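Local atomic coordinates of basic helix-loop-helix, putative, expressed (Oryza sativa subsp. japonica, PDB entry 5LW0), a protein that binds ADP-ribose through its macrodomain, the part crystallised here, and is probably involved in ADP-ribosylation-dependent regulation of DNA interstrand crosslink repair. Residues A[51-55]-A[85-89]; A[112-116]-A[181-185]; A[162-166]-A[190-194]. All blocks are in the same frame, centred on the assembly; numbering follows the deposited sequence. Where two conformers were deposited one is given.

Contact 1 of 3, residues A[51-55]-A[85-89]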
loop_
_atom_site.group_PDB
_atom_site.type_symbol
_atom_site.label_atom_id
_atom_site.label_comp_id
_atom_site.label_asym_id
_atom_site.label_seq_id
_atom_site.Cartn_x
_atom_site.Cartn_y
_atom_site.Cartn_z
ATOM N N ASP A 51 -15.685 2.210 -3.677
ATOM C CA ASP A 51 -16.326 3.232 -2.819
ATOM C C ASP A 51 -15.460 3.705 -1.641
ATOM O O ASP A 51 -14.974 2.889 -0.843
ATOM C CB ASP A 51 -17.583 2.646 -2.236
ATOM C CG ASP A 51 -18.364 3.635 -1.467
ATOM O OD1 ASP A 51 -18.233 3.654 -0.229
ATOM O OD2 ASP A 51 -19.258 4.300 -2.077
ATOM N N LEU A 52 -15.305 5.024 -1.509
ATOM C CA LEU A 52 -14.366 5.563 -0.460
ATOM C C LEU A 52 -14.848 5.375 0.925
ATOM O O LEU A 52 -14.059 5.179 1.863
ATOM C CB LEU A 52 -14.110 7.067 -0.695
ATOM C CG LEU A 52 -13.609 7.537 -2.021
ATOM C CD1 LEU A 52 -13.170 8.992 -1.904
ATOM C CD2 LEU A 52 -12.476 6.696 -2.482
ATOM N N ASP A 53 -16.154 5.518 1.149
ATOM C CA ASP A 53 -16.677 5.309 2.473
ATOM C C ASP A 53 -16.424 3.890 2.946
ATOM O O ASP A 53 -16.012 3.659 4.087
ATOM C CB ASP A 53 -18.158 5.659 2.541
ATOM C CG ASP A 53 -18.403 7.127 2.280
ATOM O OD1 ASP A 53 -18.181 7.923 3.215
ATOM O OD2 ASP A 53 -18.811 7.487 1.141
ATOM N N ARG A 54 -16.762 2.913 2.097
ATOM C CA ARG A 54 -16.527 1.524 2.459
ATOM C C ARG A 54 -15.006 1.229 2.632
ATOM O O ARG A 54 -14.620 0.565 3.580
ATOM C CB ARG A 54 -17.139 0.618 1.422
ATOM C CG ARG A 54 -16.961 -0.874 1.671
ATOM C CD ARG A 54 -17.512 -1.380 2.964
ATOM N NE ARG A 54 -18.880 -1.108 3.142
ATOM C CZ ARG A 54 -19.881 -1.936 2.761
ATOM N NH1 ARG A 54 -19.618 -3.100 2.147
ATOM N NH2 ARG A 54 -21.163 -1.595 2.990
ATOM N N ALA A 55 -14.213 1.730 1.705
ATOM C CA ALA A 55 -12.731 1.526 1.778
ATOM C C ALA A 55 -12.173 2.067 3.091
ATOM O O ALA A 55 -11.323 1.411 3.729
ATOM C CB ALA A 55 -12.055 2.115 0.607
ATOM N N ARG A 85 -9.938 12.835 -0.156
ATOM C CA ARG A 85 -11.075 12.411 0.528
ATOM C C ARG A 85 -10.827 11.144 1.340
ATOM O O ARG A 85 -11.316 11.001 2.458
ATOM C CB ARG A 85 -12.234 12.197 -0.464
ATOM C CG ARG A 85 -13.494 11.800 0.240
ATOM C CD ARG A 85 -14.771 12.347 -0.409
ATOM N NE ARG A 85 -15.904 12.064 0.483
ATOM C CZ ARG A 85 -16.687 10.981 0.397
ATOM N NH1 ARG A 85 -16.526 10.095 -0.590
ATOM N NH2 ARG A 85 -17.658 10.799 1.289
ATOM N N ILE A 86 -10.036 10.220 0.799
ATOM C CA ILE A 86 -9.767 9.002 1.553
ATOM C C ILE A 86 -8.937 9.315 2.815
ATOM O O ILE A 86 -9.221 8.782 3.895
ATOM C CB ILE A 86 -9.092 7.889 0.675
ATOM C CG1 ILE A 86 -9.102 6.572 1.407
ATOM C CG2 ILE A 86 -7.659 8.274 0.270
ATOM C CD1 ILE A 86 -10.468 5.968 1.591
ATOM N N LEU A 87 -8.004 10.247 2.742
ATOM C CA LEU A 87 -7.272 10.603 3.976
ATOM C C LEU A 87 -8.199 11.237 5.025
ATOM O O LEU A 87 -8.130 10.923 6.211
ATOM C CB LEU A 87 -6.062 11.509 3.705
ATOM C CG LEU A 87 -4.958 10.970 2.829
ATOM C CD1 LEU A 87 -3.779 11.934 2.825
ATOM C CD2 LEU A 87 -4.520 9.593 3.266
ATOM N N SER A 88 -9.108 12.088 4.582
ATOM C CA SER A 88 -10.032 12.765 5.494
ATOM C C SER A 88 -10.980 11.772 6.211
ATOM O O SER A 88 -11.160 11.832 7.435
ATOM C CB SER A 88 -10.868 13.814 4.721
ATOM O OG SER A 88 -11.721 14.509 5.605
ATOM N N LEU A 89 -11.489 10.780 5.445
ATOM C CA LEU A 89 -12.330 9.758 5.991
ATOM C C LEU A 89 -11.603 8.880 6.934
ATOM O O LEU A 89 -12.094 8.526 8.010
ATOM C CB LEU A 89 -12.952 8.919 4.878
ATOM C CG LEU A 89 -14.031 9.615 3.992
ATOM C CD1 LEU A 89 -14.295 8.859 2.726
ATOM C CD2 LEU A 89 -15.288 9.796 4.774
#
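L52 and I86 bring the first turns of helices 52-69 and 85-96 together, their CA atoms 6.1 Å apart, while D53 and L89 form the next pair at 7.1 Å. L52 buries more surface here than any other residue, with R85 and I86 next. The CD1 methyl of L52 lies against the aliphatic part of R85, 3.5 Å from R85 CG, and L52 CB meets L89 CD1 at 3.9 Å. R85 sends CG anti to its backbone N (chi1 -177°), and a bend at chi2 then brings the guanidinium back over L89, whose CD1 sits above the centre of one face. From there R85 NH2 makes a long salt bridge of 3.5 Å to D53 OD1 and stands about equally far from D53 OD2, the carboxylate and guanidinium planes turned 68° apart. Helix 52-69 connects strands 37-40 and 74-79 of the macrodomain's mixed sheet, helix 85-96 strands 74-79 and 104-108, all three parallel, and the N-terminal ends of the helices meet beside the ADP-ribose site. The end of I86 comes between the helices, CD1 3.7 Å from L52 O and 4.3 Å from A55 CB; its side chain also approaches the bound ADP-ribose. D51 is the N-cap of helix 52-69: its OD1 accepts from R54 N at 2.9 Å through the anti lone pair, in a nearly straight bond of 169°. Y208, starting helix 208-230, bonds to D51 N.

Contact 2 of 3, residues A[112-116]-A[181-185]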
loop_
_atom_site.group_PDB
_atom_site.type_symbol
_atom_site.label_atom_id
_atom_site.label_comp_id
_atom_site.label_asym_id
_atom_site.label_seq_id
_atom_site.Cartn_x
_atom_site.Cartn_y
_atom_site.Cartn_z
ATOM N N THR A 112 6.744 7.813 -3.636
ATOM C CA THR A 112 8.095 7.627 -4.166
ATOM C C THR A 112 9.063 8.751 -3.774
ATOM O O THR A 112 10.216 8.697 -4.175
ATOM C CB THR A 112 8.070 7.512 -5.697
ATOM O OG1 THR A 112 7.721 8.767 -6.284
ATOM C CG2 THR A 112 7.069 6.484 -6.130
ATOM N N GLN A 113 8.592 9.719 -2.970
ATOM C CA GLN A 113 9.433 10.808 -2.521
ATOM C C GLN A 113 9.206 11.108 -1.030
ATOM O O GLN A 113 9.246 12.300 -0.582
ATOM C CB GLN A 113 9.132 12.070 -3.325
ATOM C CG GLN A 113 9.323 11.904 -4.831
ATOM C CD GLN A 113 9.161 13.227 -5.611
ATOM O OE1 GLN A 113 10.026 14.064 -5.605
ATOM N NE2 GLN A 113 8.032 13.388 -6.251
ATOM N N LEU A 114 9.007 10.060 -0.224
ATOM C CA LEU A 114 8.712 10.306 1.141
ATOM C C LEU A 114 9.887 10.938 1.928
ATOM O O LEU A 114 9.639 11.723 2.793
ATOM C CB LEU A 114 8.260 9.008 1.842
ATOM C CG LEU A 114 6.896 8.589 1.367
ATOM C CD1 LEU A 114 6.598 7.161 1.836
ATOM C CD2 LEU A 114 5.824 9.561 1.768
ATOM N N GLN A 115 11.107 10.463 1.716
ATOM C CA GLN A 115 12.274 10.999 2.451
ATOM C C GLN A 115 12.667 12.359 1.884
ATOM O O GLN A 115 12.756 13.356 2.634
ATOM C CB GLN A 115 13.437 10.049 2.394
ATOM C CG GLN A 115 14.687 10.604 3.080
ATOM C CD GLN A 115 15.753 9.549 3.255
ATOM O OE1 GLN A 115 16.218 8.938 2.279
ATOM N NE2 GLN A 115 16.169 9.337 4.490
ATOM N N SER A 116 12.763 12.440 0.566
ATOM C CA SER A 116 13.311 13.672 -0.080
ATOM C C SER A 116 12.349 14.862 0.009
ATOM O O SER A 116 12.768 15.984 0.415
ATOM C CB SER A 116 13.710 13.403 -1.546
ATOM O OG SER A 116 12.587 13.007 -2.328
ATOM N N GLN A 181 18.377 4.471 -3.436
ATOM C CA GLN A 181 19.409 5.478 -3.198
ATOM C C GLN A 181 18.854 6.785 -2.661
ATOM O O GLN A 181 19.416 7.350 -1.742
ATOM C CB GLN A 181 20.202 5.719 -4.475
ATOM C CG GLN A 181 21.050 4.519 -4.872
ATOM C CD GLN A 181 21.532 4.570 -6.313
ATOM O OE1 GLN A 181 22.285 3.691 -6.759
ATOM N NE2 GLN A 181 21.075 5.563 -7.062
ATOM N N ARG A 182 17.743 7.244 -3.208
ATOM C CA ARG A 182 17.198 8.574 -2.868
ATOM C C ARG A 182 16.270 8.541 -1.696
ATOM O O ARG A 182 16.172 9.510 -0.946
ATOM C CB ARG A 182 16.444 9.185 -4.042
ATOM C CG ARG A 182 17.291 9.507 -5.238
ATOM C CD ARG A 182 16.466 10.223 -6.311
ATOM N NE ARG A 182 16.835 9.779 -7.654
ATOM C CZ ARG A 182 18.000 10.043 -8.252
ATOM N NH1 ARG A 182 18.939 10.762 -7.632
ATOM N NH2 ARG A 182 18.229 9.585 -9.480
ATOM N N GLU A 183 15.525 7.433 -1.545
ATOM C CA GLU A 183 14.457 7.414 -0.539
ATOM C C GLU A 183 14.618 6.345 0.542
ATOM O O GLU A 183 13.823 6.331 1.496
ATOM C CB GLU A 183 13.102 7.246 -1.211
ATOM C CG GLU A 183 12.837 8.218 -2.354
ATOM C CD GLU A 183 12.789 9.694 -1.938
ATOM O OE1 GLU A 183 12.479 10.003 -0.762
ATOM O OE2 GLU A 183 13.004 10.547 -2.839
ATOM N N GLY A 184 15.622 5.476 0.425
ATOM C CA GLY A 184 15.894 4.479 1.440
ATOM C C GLY A 184 14.974 3.244 1.369
ATOM O O GLY A 184 15.012 2.408 2.261
ATOM N N VAL A 185 14.215 3.133 0.294
ATOM C CA VAL A 185 13.249 2.023 0.141
ATOM C C VAL A 185 14.065 0.724 -0.096
ATOM O O VAL A 185 14.936 0.644 -1.016
ATOM C CB VAL A 185 12.302 2.264 -0.992
ATOM C CG1 VAL A 185 11.421 1.050 -1.265
ATOM C CG2 VAL A 185 11.447 3.498 -0.764
#
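A buried carboxylate gripped by a loop makes this contact: E183, the last residue of helix 178-183 in the macrodomain, reaches into the loop 112-116, which lies between strands 104-108 and 124-128. The backbones come nearest at Q115 and E183, whose CA atoms are 5.2 Å apart. E183 is bent at chi2 (-63°), which folds its carboxylate back toward residues 114-116, where the chain has helical backbone angles without regular helical bonds. E183 OE1 takes the amide of S116, with N to OE1 2.8 Å and an angle of 159°, on its syn lone pair; Q115 N adds a weak, strongly bent bond to the same oxygen. Two successive backbone N-H groups thus converge on one carboxylate oxygen and would probably favour its charged form. One bond back from the carboxylate carbon, E183 CG lies 3.2 Å from T112 O. T112 OG1 and Q113 NE2 both bond to the carboxylate of D110. T112 in addition touches I144 and A147 of helix 139-148 and lies near the bound ADP-ribose, so the loop that receives E183 also runs past the ligand pocket. G184 leaves the helix with positive phi (80°), and its carbonyl O accepts from R121. The second carboxylate oxygen is held by a side chain: S116 OG donates to E183 OE2 over a short 2.5 Å, again on the syn lone pair.

Contact 3 of 3, residues A[162-166]-A[190-194]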
loop_
_atom_site.group_PDB
_atom_site.type_symbol
_atom_site.label_atom_id
_atom_site.label_comp_id
_atom_site.label_asym_id
_atom_site.label_seq_id
_atom_site.Cartn_x
_atom_site.Cartn_y
_atom_site.Cartn_z
ATOM N N THR A 162 2.148 -13.505 -11.195
ATOM C CA THR A 162 0.834 -12.902 -11.204
ATOM C C THR A 162 0.402 -12.690 -9.783
ATOM O O THR A 162 0.996 -13.268 -8.853
ATOM C CB THR A 162 -0.279 -13.784 -11.857
ATOM O OG1 THR A 162 -0.440 -14.987 -11.092
ATOM C CG2 THR A 162 0.043 -14.178 -13.271
ATOM N N LEU A 163 -0.638 -11.864 -9.615
ATOM C CA LEU A 163 -1.428 -11.802 -8.355
ATOM C C LEU A 163 -2.867 -12.069 -8.642
ATOM O O LEU A 163 -3.398 -11.686 -9.741
ATOM C CB LEU A 163 -1.338 -10.382 -7.726
ATOM C CG LEU A 163 -0.027 -10.059 -7.048
ATOM C CD1 LEU A 163 -0.041 -8.639 -6.473
ATOM C CD2 LEU A 163 0.305 -11.083 -5.960
ATOM N N ARG A 164 -3.549 -12.654 -7.693
ATOM C CA ARG A 164 -4.983 -12.715 -7.716
ATOM C C ARG A 164 -5.524 -11.710 -6.730
ATOM O O ARG A 164 -4.806 -11.306 -5.784
ATOM C CB ARG A 164 -5.479 -14.134 -7.443
ATOM C CG ARG A 164 -4.999 -15.143 -8.531
ATOM C CD ARG A 164 -5.465 -16.564 -8.271
ATOM N NE ARG A 164 -4.914 -17.517 -9.233
ATOM C CZ ARG A 164 -4.839 -18.839 -9.037
ATOM N NH1 ARG A 164 -5.215 -19.387 -7.874
ATOM N NH2 ARG A 164 -4.338 -19.607 -9.986
ATOM N N PRO A 165 -6.772 -11.242 -6.956
ATOM C CA PRO A 165 -7.290 -10.165 -6.064
ATOM C C PRO A 165 -7.304 -10.604 -4.616
ATOM O O PRO A 165 -7.680 -11.723 -4.300
ATOM C CB PRO A 165 -8.713 -9.889 -6.625
ATOM C CG PRO A 165 -8.599 -10.292 -8.080
ATOM C CD PRO A 165 -7.774 -11.583 -7.996
ATOM N N GLY A 166 -6.832 -9.712 -3.731
ATOM C CA GLY A 166 -6.815 -10.005 -2.333
ATOM C C GLY A 166 -5.503 -10.532 -1.831
ATOM O O GLY A 166 -5.448 -11.092 -0.769
ATOM N N HIS A 190 3.796 -5.446 -3.740
ATOM C CA HIS A 190 2.741 -5.304 -4.701
ATOM C C HIS A 190 1.469 -5.910 -4.103
ATOM O O HIS A 190 1.486 -7.056 -3.696
ATOM C CB HIS A 190 3.066 -6.063 -5.962
ATOM C CG HIS A 190 4.318 -5.611 -6.650
ATOM N ND1 HIS A 190 4.448 -4.363 -7.215
ATOM C CD2 HIS A 190 5.445 -6.276 -6.951
ATOM C CE1 HIS A 190 5.621 -4.278 -7.832
ATOM N NE2 HIS A 190 6.259 -5.418 -7.662
ATOM N N VAL A 191 0.352 -5.192 -4.189
ATOM C CA VAL A 191 -0.938 -5.626 -3.654
ATOM C C VAL A 191 -1.981 -5.520 -4.757
ATOM O O VAL A 191 -1.998 -4.490 -5.478
ATOM C CB VAL A 191 -1.396 -4.686 -2.542
ATOM C CG1 VAL A 191 -2.640 -5.258 -1.933
ATOM C CG2 VAL A 191 -0.313 -4.495 -1.511
ATOM N N LEU A 192 -2.813 -6.521 -4.922
ATOM C CA LEU A 192 -3.905 -6.442 -5.922
ATOM C C LEU A 192 -5.217 -6.342 -5.157
ATOM O O LEU A 192 -5.649 -7.306 -4.494
ATOM C CB LEU A 192 -3.920 -7.647 -6.837
ATOM C CG LEU A 192 -5.008 -7.567 -7.942
ATOM C CD1 LEU A 192 -4.775 -6.394 -8.845
ATOM C CD2 LEU A 192 -5.037 -8.865 -8.708
ATOM N N GLY A 193 -5.894 -5.203 -5.283
ATOM C CA GLY A 193 -7.163 -5.064 -4.653
ATOM C C GLY A 193 -8.311 -5.507 -5.566
ATOM O O GLY A 193 -8.067 -5.768 -6.712
ATOM N N PRO A 194 -9.542 -5.489 -5.048
ATOM C CA PRO A 194 -10.730 -5.744 -5.897
ATOM C C PRO A 194 -10.952 -4.672 -6.864
ATOM O O PRO A 194 -10.677 -3.440 -6.595
ATOM C CB PRO A 194 -11.866 -5.803 -4.877
ATOM C CG PRO A 194 -11.419 -4.964 -3.754
ATOM C CD PRO A 194 -9.926 -5.181 -3.672
#
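The end of a macrodomain strand, where strand 187-192 runs out toward the ADP-ribose pocket, is covered here by the loop 162-166 that leads into the neighbouring edge strand 167-172. L192 lies beneath this loop. Its CG, anti to the backbone N (chi1 -177°), comes beside P165, and chi2 (62°) then sets CD2 against the loop backbone, 3.4 Å from both L163 O and P165 N. The P165 ring lies alongside the leucine, pointing the same way, with CG 3.9 Å from L192 CD2. Nearer the backbone, L163 CB meets L192 CB at 3.9 Å, and L163 CD1 reaches along the strand to H190 O at 3.5 Å. Strands 187-192 and 167-172 run antiparallel; the bond from G166 N to L192 O, 2.8 Å long and 171° at the hydrogen, joins loop to strand just before 167-172 begins, next to the backbone pairing of L192 with S167. An alanine in place of L192 is likely to leave P165 without its apolar neighbour and open a gap under the loop backbone at L163 and P165. H190 packs its CB near L163 CD1, while its NE2 bonds to T156 OG1 and its ND1 to N127 ND2. P194, past the strand, and P165, in the loop, both touch I214 of helix 208-230.

In the fold
Along the chain contact 1 is complete before either of the others opens, whereas contacts 2 and 3 interleave, 112-116 and 162-166 preceding 181-185 and 190-194. Their centres lie 20 to 26 Å apart and none touches another; contacts 2 and 3 sit on opposite sides of the chain's centre, yet helix 178-183 and strand 187-192, which follow each other, link them. Contact 1 joins two helices flanking the six-stranded mixed sheet, contact 2 ties a loop to a helix end, and contact 3 lays a loop over the end of strand 187-192. All three place a residue within about 4 to 6 Å of the bound ADP-ribose, so each reaches the edge of the pocket.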